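Bifunctional thiamine biosynthesis protein ThiDN (Methanocaldococcus jannaschii DSM 2661, PDB 2PHP) probably phosphorylates hydroxymethylpyrimidine to its diphosphate and, through this C-terminal ThiN domain, condenses that with thiazole phosphate into thiamine phosphate. Local coordinates at residues B[6-19]-B[37-51]. Residues are numbered along the deposited sequence; the frame is centred on the assembly and turned at random.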
ATOM      1  N   ILE B   6      -3.667 -12.216  28.649  1.00 33.59           N
ATOM      2  CA  ILE B   6      -3.570 -12.162  27.200  1.00 31.83           C
ATOM      3  C   ILE B   6      -4.925 -11.883  26.572  1.00 30.94           C
ATOM      4  O   ILE B   6      -5.741 -12.788  26.399  1.00 31.38           O
ATOM      5  CB  ILE B   6      -2.998 -13.470  26.632  1.00 32.70           C
ATOM      6  CG1 ILE B   6      -1.619 -13.737  27.249  1.00 32.86           C
ATOM      7  CG2 ILE B   6      -2.883 -13.375  25.107  1.00 32.46           C
ATOM      8  CD1 ILE B   6      -0.943 -15.024  26.779  1.00 37.27           C
ATOM      9  N   ASN B   7      -5.164 -10.619  26.240  1.00 28.59           N
ATOM     10  CA  ASN B   7      -6.420 -10.235  25.626  1.00 28.49           C
ATOM     11  C   ASN B   7      -6.172  -9.897  24.152  1.00 28.05           C
ATOM     12  O   ASN B   7      -5.066 -10.086  23.644  1.00 25.43           O
ATOM     13  CB  ASN B   7      -7.026  -9.040  26.369  1.00 28.12           C
ATOM     14  CG  ASN B   7      -6.061  -7.881  26.494  1.00 29.59           C
ATOM     15  OD1 ASN B   7      -4.983  -7.886  25.896  1.00 31.01           O
ATOM     16  ND2 ASN B   7      -6.444  -6.875  27.272  1.00 30.46           N
ATOM     17  N   LYS B   8      -7.196  -9.410  23.466  1.00 26.41           N
ATOM     18  CA  LYS B   8      -7.045  -9.082  22.053  1.00 29.24           C
ATOM     19  C   LYS B   8      -5.959  -8.054  21.769  1.00 27.77           C
ATOM     20  O   LYS B   8      -5.261  -8.153  20.761  1.00 27.18           O
ATOM     21  CB  LYS B   8      -8.376  -8.604  21.473  1.00 31.24           C
ATOM     22  CG  LYS B   8      -9.390  -9.717  21.287  1.00 33.15           C
ATOM     23  CD  LYS B   8     -10.647  -9.195  20.618  1.00 36.87           C
ATOM     24  CE  LYS B   8     -11.640 -10.310  20.366  1.00 39.72           C
ATOM     25  NZ  LYS B   8     -12.860  -9.820  19.652  1.00 42.89           N
ATOM     26  N   GLU B   9      -5.816  -7.068  22.651  1.00 27.34           N
ATOM     27  CA  GLU B   9      -4.804  -6.034  22.463  1.00 26.74           C
ATOM     28  C   GLU B   9      -3.418  -6.676  22.467  1.00 27.92           C
ATOM     29  O   GLU B   9      -2.568  -6.365  21.630  1.00 25.83           O
ATOM     30  CB  GLU B   9      -4.890  -4.991  23.582  1.00 27.83           C
ATOM     31  CG  GLU B   9      -3.931  -3.823  23.410  1.00 30.29           C
ATOM     32  CD  GLU B   9      -3.954  -2.857  24.586  1.00 32.88           C
ATOM     33  OE1 GLU B   9      -5.027  -2.682  25.205  1.00 33.71           O
ATOM     34  OE2 GLU B   9      -2.897  -2.261  24.880  1.00 34.14           O
ATOM     35  N   LYS B  10      -3.187  -7.568  23.422  1.00 26.72           N
ATOM     36  CA  LYS B  10      -1.895  -8.233  23.490  1.00 28.38           C
ATOM     37  C   LYS B  10      -1.585  -8.976  22.193  1.00 27.47           C
ATOM     38  O   LYS B  10      -0.476  -8.893  21.667  1.00 29.44           O
ATOM     39  CB  LYS B  10      -1.844  -9.193  24.681  1.00 29.44           C
ATOM     40  CG  LYS B  10      -0.516  -9.920  24.834  1.00 36.44           C
ATOM     41  CD  LYS B  10       0.583  -8.974  25.291  1.00 39.51           C
ATOM     42  CE  LYS B  10       1.910  -9.701  25.444  1.00 44.91           C
ATOM     43  NZ  LYS B  10       2.996  -8.786  25.892  1.00 45.91           N
ATOM     44  N   VAL B  11      -2.571  -9.705  21.675  1.00 27.26           N
ATOM     45  CA  VAL B  11      -2.401 -10.457  20.434  1.00 26.38           C
ATOM     46  C   VAL B  11      -2.096  -9.529  19.254  1.00 27.30           C
ATOM     47  O   VAL B  11      -1.176  -9.787  18.471  1.00 26.52           O
ATOM     48  CB  VAL B  11      -3.663 -11.287  20.108  1.00 24.34           C
ATOM     49  CG1 VAL B  11      -3.583 -11.843  18.684  1.00 23.87           C
ATOM     50  CG2 VAL B  11      -3.803 -12.436  21.109  1.00 24.07           C
ATOM     51  N   ILE B  12      -2.870  -8.457  19.119  1.00 27.01           N
ATOM     52  CA  ILE B  12      -2.643  -7.507  18.036  1.00 27.33           C
ATOM     53  C   ILE B  12      -1.237  -6.911  18.140  1.00 27.44           C
ATOM     54  O   ILE B  12      -0.557  -6.752  17.130  1.00 26.48           O
ATOM     55  CB  ILE B  12      -3.681  -6.361  18.055  1.00 28.06           C
ATOM     56  CG1 ILE B  12      -5.072  -6.910  17.712  1.00 26.52           C
ATOM     57  CG2 ILE B  12      -3.255  -5.251  17.090  1.00 25.31           C
ATOM     58  CD1 ILE B  12      -5.166  -7.612  16.382  1.00 26.58           C
ATOM     59  N   LYS B  13      -0.803  -6.591  19.359  1.00 25.91           N
ATOM     60  CA  LYS B  13       0.532  -6.025  19.557  1.00 26.99           C
ATOM     61  C   LYS B  13       1.646  -7.021  19.202  1.00 26.93           C
ATOM     62  O   LYS B  13       2.681  -6.630  18.651  1.00 25.05           O
ATOM     63  CB  LYS B  13       0.729  -5.552  21.006  1.00 27.32           C
ATOM     64  CG  LYS B  13       0.032  -4.257  21.370  1.00 27.61           C
ATOM     65  CD  LYS B  13       0.530  -3.725  22.716  1.00 32.18           C
ATOM     66  CE  LYS B  13      -0.377  -2.606  23.222  1.00 32.34           C
ATOM     67  NZ  LYS B  13      -0.250  -2.378  24.683  1.00 32.40           N
ATOM     68  N   ASN B  14       1.437  -8.299  19.516  1.00 24.94           N
ATOM     69  CA  ASN B  14       2.438  -9.316  19.213  1.00 25.18           C
ATOM     70  C   ASN B  14       2.570  -9.490  17.706  1.00 24.59           C
ATOM     71  O   ASN B  14       3.674  -9.520  17.172  1.00 24.08           O
ATOM     72  CB  ASN B  14       2.070 -10.654  19.857  1.00 24.36           C
ATOM     73  CG  ASN B  14       2.202 -10.623  21.359  1.00 29.32           C
ATOM     74  OD1 ASN B  14       3.026  -9.883  21.902  1.00 29.08           O
ATOM     75  ND2 ASN B  14       1.405 -11.440  22.043  1.00 31.29           N
ATOM     76  N   LEU B  15       1.436  -9.602  17.024  1.00 24.72           N
ATOM     77  CA  LEU B  15       1.438  -9.757  15.571  1.00 25.33           C
ATOM     78  C   LEU B  15       2.079  -8.550  14.889  1.00 26.73           C
ATOM     79  O   LEU B  15       2.885  -8.697  13.965  1.00 27.07           O
ATOM     80  CB  LEU B  15       0.009  -9.946  15.055  1.00 23.34           C
ATOM     81  CG  LEU B  15      -0.512 -11.377  15.196  1.00 22.87           C
ATOM     82  CD1 LEU B  15      -2.022 -11.425  15.044  1.00 21.46           C
ATOM     83  CD2 LEU B  15       0.175 -12.239  14.151  1.00 22.15           C
ATOM     84  N   SER B  16       1.713  -7.356  15.349  1.00 25.81           N
ATOM     85  CA  SER B  16       2.244  -6.122  14.795  1.00 26.32           C
ATOM     86  C   SER B  16       3.762  -6.043  14.934  1.00 27.39           C
ATOM     87  O   SER B  16       4.457  -5.662  13.986  1.00 26.17           O
ATOM     88  CB  SER B  16       1.603  -4.923  15.488  1.00 24.90           C
ATOM     89  OG  SER B  16       0.205  -4.911  15.266  1.00 29.12           O
ATOM     90  N   TYR B  17       4.286  -6.403  16.103  1.00 25.98           N
ATOM     91  CA  TYR B  17       5.730  -6.346  16.286  1.00 27.33           C
ATOM     92  C   TYR B  17       6.406  -7.440  15.466  1.00 26.61           C
ATOM     93  O   TYR B  17       7.488  -7.234  14.929  1.00 26.87           O
ATOM     94  CB  TYR B  17       6.112  -6.497  17.765  1.00 27.36           C
ATOM     95  CG  TYR B  17       7.597  -6.333  17.984  1.00 29.91           C
ATOM     96  CD1 TYR B  17       8.234  -5.125  17.691  1.00 31.77           C
ATOM     97  CD2 TYR B  17       8.376  -7.392  18.442  1.00 30.41           C
ATOM     98  CE1 TYR B  17       9.613  -4.977  17.847  1.00 32.14           C
ATOM     99  CE2 TYR B  17       9.751  -7.256  18.602  1.00 31.88           C
ATOM    100  CZ  TYR B  17      10.360  -6.049  18.301  1.00 33.69           C
ATOM    101  OH  TYR B  17      11.722  -5.920  18.438  1.00 36.63           O
ATOM    102  N   ALA B  18       5.766  -8.603  15.370  1.00 25.56           N
ATOM    103  CA  ALA B  18       6.327  -9.698  14.587  1.00 25.76           C
ATOM    104  C   ALA B  18       6.505  -9.250  13.139  1.00 28.27           C
ATOM    105  O   ALA B  18       7.506  -9.586  12.505  1.00 29.06           O
ATOM    106  CB  ALA B  18       5.412 -10.917  14.644  1.00 23.15           C
ATOM    107  N   ILE B  19       5.537  -8.486  12.628  1.00 26.70           N
ATOM    108  CA  ILE B  19       5.581  -7.995  11.250  1.00 28.56           C
ATOM    109  C   ILE B  19       6.682  -6.934  11.097  1.00 28.72           C
ATOM    110  O   ILE B  19       7.393  -6.895  10.081  1.00 27.17           O
ATOM    111  CB  ILE B  19       4.209  -7.379  10.820  1.00 28.24           C
ATOM    112  CG1 ILE B  19       3.107  -8.439  10.876  1.00 28.93           C
ATOM    113  CG2 ILE B  19       4.305  -6.809   9.413  1.00 28.34           C
ATOM    114  CD1 ILE B  19       3.313  -9.589   9.915  1.00 31.59           C
ATOM    115  N   ILE B  37       0.767 -14.864   8.918  1.00 25.97           N
ATOM    116  CA  ILE B  37       1.164 -15.130  10.291  1.00 25.76           C
ATOM    117  C   ILE B  37      -0.068 -14.859  11.152  1.00 26.41           C
ATOM    118  O   ILE B  37      -0.765 -13.853  10.964  1.00 24.98           O
ATOM    119  CB  ILE B  37       2.369 -14.244  10.714  1.00 26.36           C
ATOM    120  CG1 ILE B  37       2.829 -14.627  12.127  1.00 27.02           C
ATOM    121  CG2 ILE B  37       2.002 -12.780  10.623  1.00 23.81           C
ATOM    122  CD1 ILE B  37       4.185 -14.083  12.501  1.00 28.51           C
ATOM    123  N   ALA B  38      -0.340 -15.778  12.074  1.00 24.80           N
ATOM    124  CA  ALA B  38      -1.504 -15.687  12.937  1.00 23.90           C
ATOM    125  C   ALA B  38      -1.203 -15.993  14.399  1.00 25.43           C
ATOM    126  O   ALA B  38      -0.248 -16.707  14.730  1.00 27.23           O
ATOM    127  CB  ALA B  38      -2.585 -16.633  12.437  1.00 22.50           C
ATOM    128  N   GLU B  39      -2.042 -15.451  15.271  1.00 24.85           N
ATOM    129  CA  GLU B  39      -1.901 -15.674  16.702  1.00 25.95           C
ATOM    130  C   GLU B  39      -3.298 -15.658  17.301  1.00 27.38           C
ATOM    131  O   GLU B  39      -4.153 -14.854  16.906  1.00 25.96           O
ATOM    132  CB  GLU B  39      -1.042 -14.587  17.344  1.00 26.91           C
ATOM    133  CG  GLU B  39      -0.643 -14.903  18.791  1.00 30.35           C
ATOM    134  CD  GLU B  39       0.227 -13.818  19.417  1.00 35.86           C
ATOM    135  OE1 GLU B  39       1.270 -13.461  18.818  1.00 37.77           O
ATOM    136  OE2 GLU B  39      -0.125 -13.323  20.516  1.00 38.90           O
ATOM    137  N   SER B  40      -3.527 -16.556  18.253  1.00 25.55           N
ATOM    138  CA  SER B  40      -4.825 -16.655  18.894  1.00 26.21           C
ATOM    139  C   SER B  40      -4.793 -16.235  20.347  1.00 26.57           C
ATOM    140  O   SER B  40      -3.726 -16.084  20.961  1.00 26.98           O
ATOM    141  CB  SER B  40      -5.320 -18.094  18.856  1.00 24.45           C
ATOM    142  OG  SER B  40      -4.585 -18.874  19.787  1.00 23.39           O
ATOM    143  N   LEU B  41      -5.992 -16.053  20.888  1.00 26.37           N
ATOM    144  CA  LEU B  41      -6.158 -15.737  22.294  1.00 26.23           C
ATOM    145  C   LEU B  41      -5.974 -17.110  22.942  1.00 27.04           C
ATOM    146  O   LEU B  41      -6.034 -18.145  22.259  1.00 26.72           O
ATOM    147  CB  LEU B  41      -7.580 -15.242  22.553  1.00 26.33           C
ATOM    148  CG  LEU B  41      -7.977 -13.839  22.103  1.00 26.44           C
ATOM    149  CD1 LEU B  41      -9.503 -13.712  22.132  1.00 26.54           C
ATOM    150  CD2 LEU B  41      -7.317 -12.803  23.013  1.00 27.71           C
ATOM    151  N   PRO B  42      -5.741 -17.151  24.260  1.00 26.39           N
ATOM    152  CA  PRO B  42      -5.573 -18.465  24.891  1.00 26.56           C
ATOM    153  C   PRO B  42      -6.876 -19.269  24.755  1.00 26.33           C
ATOM    154  O   PRO B  42      -7.960 -18.687  24.748  1.00 24.89           O
ATOM    155  CB  PRO B  42      -5.254 -18.107  26.346  1.00 26.54           C
ATOM    156  CG  PRO B  42      -4.581 -16.755  26.216  1.00 27.79           C
ATOM    157  CD  PRO B  42      -5.452 -16.061  25.207  1.00 26.48           C
ATOM    158  N   PHE B  43      -6.765 -20.592  24.627  1.00 25.80           N
ATOM    159  CA  PHE B  43      -7.936 -21.460  24.495  1.00 26.85           C
ATOM    160  C   PHE B  43      -8.931 -20.932  23.455  1.00 29.18           C
ATOM    161  O   PHE B  43     -10.106 -20.701  23.760  1.00 29.07           O
ATOM    162  CB  PHE B  43      -8.631 -21.597  25.858  1.00 29.38           C
ATOM    163  CG  PHE B  43      -7.732 -22.142  26.937  1.00 31.23           C
ATOM    164  CD1 PHE B  43      -7.374 -23.491  26.949  1.00 31.14           C
ATOM    165  CD2 PHE B  43      -7.168 -21.293  27.885  1.00 32.52           C
ATOM    166  CE1 PHE B  43      -6.464 -23.981  27.883  1.00 29.34           C
ATOM    167  CE2 PHE B  43      -6.256 -21.780  28.822  1.00 33.67           C
ATOM    168  CZ  PHE B  43      -5.904 -23.131  28.814  1.00 31.56           C
ATOM    169  N   PRO B  44      -8.478 -20.749  22.205  1.00 29.83           N
ATOM    170  CA  PRO B  44      -9.376 -20.240  21.159  1.00 30.61           C
ATOM    171  C   PRO B  44     -10.583 -21.145  20.902  1.00 32.94           C
ATOM    172  O   PRO B  44     -10.444 -22.366  20.822  1.00 33.21           O
ATOM    173  CB  PRO B  44      -8.457 -20.124  19.944  1.00 28.12           C
ATOM    174  CG  PRO B  44      -7.487 -21.261  20.157  1.00 28.14           C
ATOM    175  CD  PRO B  44      -7.170 -21.135  21.640  1.00 27.54           C
ATOM    176  N   LYS B  45     -11.759 -20.534  20.777  1.00 34.73           N
ATOM    177  CA  LYS B  45     -12.998 -21.269  20.527  1.00 37.24           C
ATOM    178  C   LYS B  45     -13.234 -21.558  19.047  1.00 35.94           C
ATOM    179  O   LYS B  45     -13.838 -22.569  18.697  1.00 36.34           O
ATOM    180  CB  LYS B  45     -14.188 -20.497  21.105  1.00 41.37           C
ATOM    181  CG  LYS B  45     -14.790 -21.102  22.388  1.00 48.85           C
ATOM    182  CD  LYS B  45     -13.766 -21.283  23.522  1.00 53.35           C
ATOM    183  CE  LYS B  45     -12.956 -22.582  23.401  1.00 56.13           C
ATOM    184  NZ  LYS B  45     -13.803 -23.812  23.505  1.00 58.27           N
ATOM    185  N   ASP B  46     -12.763 -20.667  18.181  1.00 34.98           N
ATOM    186  CA  ASP B  46     -12.904 -20.827  16.734  1.00 33.97           C
ATOM    187  C   ASP B  46     -11.986 -19.826  16.031  1.00 32.92           C
ATOM    188  O   ASP B  46     -11.336 -19.014  16.693  1.00 31.07           O
ATOM    189  CB  ASP B  46     -14.360 -20.611  16.296  1.00 35.87           C
ATOM    190  CG  ASP B  46     -14.915 -19.269  16.741  1.00 39.56           C
ATOM    191  OD1 ASP B  46     -14.185 -18.254  16.633  1.00 38.43           O
ATOM    192  OD2 ASP B  46     -16.083 -19.229  17.193  1.00 42.48           O
ATOM    193  N   PHE B  47     -11.946 -19.870  14.700  1.00 31.10           N
ATOM    194  CA  PHE B  47     -11.069 -18.986  13.939  1.00 31.27           C
ATOM    195  C   PHE B  47     -11.270 -17.506  14.238  1.00 30.26           C
ATOM    196  O   PHE B  47     -10.406 -16.687  13.946  1.00 29.78           O
ATOM    197  CB  PHE B  47     -11.217 -19.253  12.435  1.00 32.24           C
ATOM    198  CG  PHE B  47     -12.385 -18.557  11.795  1.00 35.99           C
ATOM    199  CD1 PHE B  47     -12.235 -17.289  11.237  1.00 37.22           C
ATOM    200  CD2 PHE B  47     -13.630 -19.173  11.731  1.00 37.36           C
ATOM    201  CE1 PHE B  47     -13.307 -16.651  10.620  1.00 39.08           C
ATOM    202  CE2 PHE B  47     -14.708 -18.541  11.116  1.00 38.89           C
ATOM    203  CZ  PHE B  47     -14.547 -17.281  10.562  1.00 39.28           C
ATOM    204  N   LYS B  48     -12.410 -17.167  14.830  1.00 31.38           N
ATOM    205  CA  LYS B  48     -12.704 -15.779  15.171  1.00 31.62           C
ATOM    206  C   LYS B  48     -11.814 -15.293  16.318  1.00 30.22           C
ATOM    207  O   LYS B  48     -11.618 -14.094  16.486  1.00 30.80           O
ATOM    208  CB  LYS B  48     -14.169 -15.621  15.576  1.00 35.29           C
ATOM    209  CG  LYS B  48     -15.178 -15.945  14.492  1.00 40.43           C
ATOM    210  CD  LYS B  48     -15.086 -14.969  13.343  1.00 43.86           C
ATOM    211  CE  LYS B  48     -16.469 -14.663  12.760  1.00 47.40           C
ATOM    212  NZ  LYS B  48     -17.249 -15.879  12.385  1.00 49.38           N
ATOM    213  N   ASP B  49     -11.285 -16.220  17.110  1.00 28.72           N
ATOM    214  CA  ASP B  49     -10.404 -15.850  18.205  1.00 28.94           C
ATOM    215  C   ASP B  49      -8.965 -15.809  17.703  1.00 28.05           C
ATOM    216  O   ASP B  49      -8.036 -15.693  18.492  1.00 29.25           O
ATOM    217  CB  ASP B  49     -10.507 -16.853  19.362  1.00 29.15           C
ATOM    218  CG  ASP B  49     -11.840 -16.777  20.096  1.00 31.37           C
ATOM    219  OD1 ASP B  49     -12.573 -15.779  19.929  1.00 30.15           O
ATOM    220  OD2 ASP B  49     -12.146 -17.721  20.861  1.00 33.65           O
ATOM    221  N   VAL B  50      -8.788 -15.901  16.386  1.00 26.85           N
ATOM    222  CA  VAL B  50      -7.451 -15.880  15.786  1.00 25.80           C
ATOM    223  C   VAL B  50      -7.264 -14.669  14.878  1.00 25.07           C
ATOM    224  O   VAL B  50      -8.103 -14.411  14.015  1.00 25.24           O
ATOM    225  CB  VAL B  50      -7.200 -17.151  14.939  1.00 26.15           C
ATOM    226  CG1 VAL B  50      -5.764 -17.158  14.418  1.00 24.55           C
ATOM    227  CG2 VAL B  50      -7.483 -18.395  15.770  1.00 25.94           C
ATOM    228  N   ALA B  51      -6.170 -13.931  15.063  1.00 22.67           N
ATOM    229  CA  ALA B  51      -5.899 -12.758  14.220  1.00 23.20           C
ATOM    230  C   ALA B  51      -4.755 -13.002  13.234  1.00 23.93           C
ATOM    231  O   ALA B  51      -3.809 -13.742  13.530  1.00 24.24           O
ATOM    232  CB  ALA B  51      -5.583 -11.547  15.080  1.00 18.95           C
TER
HETATM  233  O   HOH W   1     -13.358 -11.765  17.146  1.00 48.66           O
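N14 and E39 meet at the buried face of helix 8-19: N14 ND2, an uncharged donor suited to a buried carboxylate, gives E39 OE2 a hydrogen bond of 2.9 Å, nearly straight at 167°. It uses the syn lone pair of OE2 and lies close to the N14 amide plane. E39 gets there with CG anti to its backbone N (chi1 -169°) and its chain extended beyond CG; nearer the backbone, E39 CB rests on L15 CG. V11, short and beta-branched, lays CG1 3.5 Å from E39 O. L15 spreads its methyls over the sheet face, CD1 3.6 Å from the small A51 CB and CD2 over the I37 carbonyl and CG2. I37 CG2 also meets I19 CD1 at 3.5 Å. The helix covers the antiparallel hairpin of strands 37-40 and 50-53, within the mixed sheet of the ThiN domain, running nearly antiparallel to strand 37-40 (158°). L41 lays its methyl CD2 on the first turn, 3.3 Å from N7 C; N7, the N-cap, accepts from K10 N through OD1. Outward, R94 forms a salt bridge with E39 OE2, and the backbone N of A167, starting helix 167-185, donates to OE1. An alanine here would probably leave N14 ND2 and A167 N without their carboxylate partners and R94 without this counter-charge, though still bonded to S40 O.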